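Local coordinates for protein lipase (PDB 1LGY) that hydrolyses the ester bonds of triacylglycerols and their partial glycerides, with strong preference for positions 1 and 3, releasing fatty acids, at residues Y66-D71 / T75-F80. Residues are numbered along the deposited sequence; the frame is centred on the assembly and turned at random.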
loop_
_atom_site.group_PDB
_atom_site.type_symbol
_atom_site.label_atom_id
_atom_site.label_comp_id
_atom_site.label_asym_id
_atom_site.label_seq_id
_atom_site.Cartn_x
_atom_site.Cartn_y
_atom_site.Cartn_z
ATOM N N TYR A 66 6.502 9.012 -4.241
ATOM C CA TYR A 66 7.199 10.169 -3.727
ATOM C C TYR A 66 7.607 10.072 -2.281
ATOM O O TYR A 66 7.000 9.326 -1.524
ATOM C CB TYR A 66 6.345 11.384 -3.885
ATOM C CG TYR A 66 5.025 11.401 -3.138
ATOM C CD1 TYR A 66 4.964 11.841 -1.811
ATOM C CD2 TYR A 66 3.857 11.035 -3.805
ATOM C CE1 TYR A 66 3.735 11.919 -1.144
ATOM C CE2 TYR A 66 2.620 11.116 -3.146
ATOM C CZ TYR A 66 2.585 11.555 -1.826
ATOM O OH TYR A 66 1.391 11.588 -1.156
ATOM N N VAL A 67 8.631 10.797 -1.827
ATOM C CA VAL A 67 8.972 10.792 -0.400
ATOM C C VAL A 67 8.483 12.153 0.098
ATOM O O VAL A 67 8.664 13.192 -0.548
ATOM C CB VAL A 67 10.499 10.637 -0.213
ATOM C CG1 VAL A 67 10.823 10.752 1.256
ATOM C CG2 VAL A 67 10.974 9.254 -0.678
ATOM N N LEU A 68 7.821 12.170 1.239
ATOM C CA LEU A 68 7.276 13.425 1.721
ATOM C C LEU A 68 7.645 13.557 3.187
ATOM O O LEU A 68 7.564 12.539 3.858
ATOM C CB LEU A 68 5.778 13.345 1.511
ATOM C CG LEU A 68 4.909 14.480 2.025
ATOM C CD1 LEU A 68 4.769 15.562 0.988
ATOM C CD2 LEU A 68 3.515 13.949 2.313
ATOM N N ARG A 69 8.117 14.677 3.738
ATOM C CA ARG A 69 8.328 14.808 5.185
ATOM C C ARG A 69 7.352 15.836 5.754
ATOM O O ARG A 69 6.886 16.774 5.104
ATOM C CB ARG A 69 9.747 15.241 5.454
ATOM C CG ARG A 69 10.150 15.204 6.906
ATOM C CD ARG A 69 11.456 15.898 7.020
ATOM N NE ARG A 69 11.278 17.322 6.832
ATOM C CZ ARG A 69 12.127 18.016 6.094
ATOM N NH1 ARG A 69 13.179 17.471 5.510
ATOM N NH2 ARG A 69 11.876 19.279 5.841
ATOM N N SER A 70 6.931 15.645 6.995
ATOM C CA SER A 70 5.960 16.509 7.672
ATOM C C SER A 70 6.578 16.680 9.035
ATOM O O SER A 70 6.583 15.733 9.836
ATOM C CB SER A 70 4.619 15.857 7.899
ATOM O OG SER A 70 3.829 16.581 8.833
ATOM N N ASP A 71 7.140 17.875 9.265
ATOM C CA ASP A 71 7.751 18.140 10.546
ATOM C C ASP A 71 6.755 18.230 11.684
ATOM O O ASP A 71 7.037 17.864 12.825
ATOM C CB ASP A 71 8.536 19.397 10.411
ATOM C CG ASP A 71 9.732 19.177 9.518
ATOM O OD1 ASP A 71 10.355 18.134 9.625
ATOM O OD2 ASP A 71 10.052 20.046 8.714
ATOM N N THR A 75 6.629 12.585 10.499
ATOM C CA THR A 75 6.492 11.431 9.645
ATOM C C THR A 75 7.108 11.736 8.306
ATOM O O THR A 75 7.083 12.855 7.815
ATOM C CB THR A 75 5.022 11.077 9.440
ATOM O OG1 THR A 75 4.383 11.033 10.705
ATOM C CG2 THR A 75 4.873 9.704 8.831
ATOM N N ILE A 76 7.707 10.680 7.792
ATOM C CA ILE A 76 8.288 10.599 6.481
ATOM C C ILE A 76 7.396 9.571 5.835
ATOM O O ILE A 76 7.339 8.428 6.287
ATOM C CB ILE A 76 9.687 10.031 6.501
ATOM C CG1 ILE A 76 10.554 10.858 7.380
ATOM C CG2 ILE A 76 10.252 10.037 5.082
ATOM C CD1 ILE A 76 11.684 9.972 7.853
ATOM N N TYR A 77 6.696 10.006 4.794
ATOM C CA TYR A 77 5.746 9.189 4.062
ATOM C C TYR A 77 6.369 8.652 2.801
ATOM O O TYR A 77 7.027 9.434 2.133
ATOM C CB TYR A 77 4.530 10.015 3.654
ATOM C CG TYR A 77 3.592 10.403 4.793
ATOM C CD1 TYR A 77 2.645 9.483 5.244
ATOM C CD2 TYR A 77 3.658 11.664 5.375
ATOM C CE1 TYR A 77 1.770 9.806 6.270
ATOM C CE2 TYR A 77 2.772 12.001 6.400
ATOM C CZ TYR A 77 1.845 11.065 6.833
ATOM O OH TYR A 77 0.985 11.375 7.850
ATOM N N LEU A 78 6.190 7.383 2.431
ATOM C CA LEU A 78 6.705 6.875 1.177
ATOM C C LEU A 78 5.406 6.467 0.485
ATOM O O LEU A 78 4.660 5.670 1.064
ATOM C CB LEU A 78 7.512 5.675 1.402
ATOM C CG LEU A 78 8.710 5.246 0.562
ATOM C CD1 LEU A 78 8.884 3.761 0.871
ATOM C CD2 LEU A 78 8.562 5.507 -0.930
ATOM N N VAL A 79 5.057 7.004 -0.709
ATOM C CA VAL A 79 3.740 6.733 -1.286
ATOM C C VAL A 79 3.934 6.209 -2.671
ATOM O O VAL A 79 4.711 6.777 -3.421
ATOM C CB VAL A 79 2.905 8.051 -1.307
ATOM C CG1 VAL A 79 1.582 7.908 -2.045
ATOM C CG2 VAL A 79 2.615 8.441 0.141
ATOM N N PHE A 80 3.207 5.174 -3.060
ATOM C CA PHE A 80 3.318 4.626 -4.419
ATOM C C PHE A 80 2.005 4.536 -5.173
ATOM O O PHE A 80 0.919 4.580 -4.602
ATOM C CB PHE A 80 3.851 3.210 -4.455
ATOM C CG PHE A 80 5.237 2.981 -3.904
ATOM C CD1 PHE A 80 5.391 2.746 -2.548
ATOM C CD2 PHE A 80 6.347 3.008 -4.760
ATOM C CE1 PHE A 80 6.662 2.539 -2.036
ATOM C CE2 PHE A 80 7.609 2.795 -4.215
ATOM C CZ PHE A 80 7.770 2.563 -2.858
#
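Tyr66, Leu68 and Ser70 pair with Val79, Tyr77 and Thr75 as hydrogen-bonded antiparallel positions, each exchanging two backbone bonds, while Val67–Leu78 and Arg69–Ile76 are the non-hydrogen-bonded pairs between them. The strand-segment axes come within 4.6 Å, with 161° between their N-to-C directions. The shortest of the six bonds, Tyr77 N to Leu68 O at 2.8 Å, also has the straightest N-H...O angle, 164°, and the same carbonyl oxygen receives a CA-H...O contact from Ile76 CA at 3.3 Å. At Tyr66, chi1 of 62° puts CG between the residue's backbone N and carbonyl carbon, which carries one ring face over Val79: Val79 CB makes a CH-pi contact 3.7 Å from the ring centroid, and Val79 CG1 lies 3.5 Å from Tyr66 CE2. Leu68 CD2 meets the Tyr77 ring obliquely, 3.8 Å from Tyr77 CD2. The two strands form a hairpin within the mixed central sheet of the alpha/beta-hydrolase fold, bordered by strand 51-58 on one side and strand 138-144, which leads to the nucleophile Ser145, on the other. The Tyr66, Tyr77 and Val79 side chains face helix 11-26, where Thr26 OG1 and Lys19 NZ hydrogen-bond to Tyr66 OH and Tyr77 OH, respectively. On the opposite sheet face, Val67 CG1 packs alongside Ile76 CG2 at 3.9 Å, against helix 110-133.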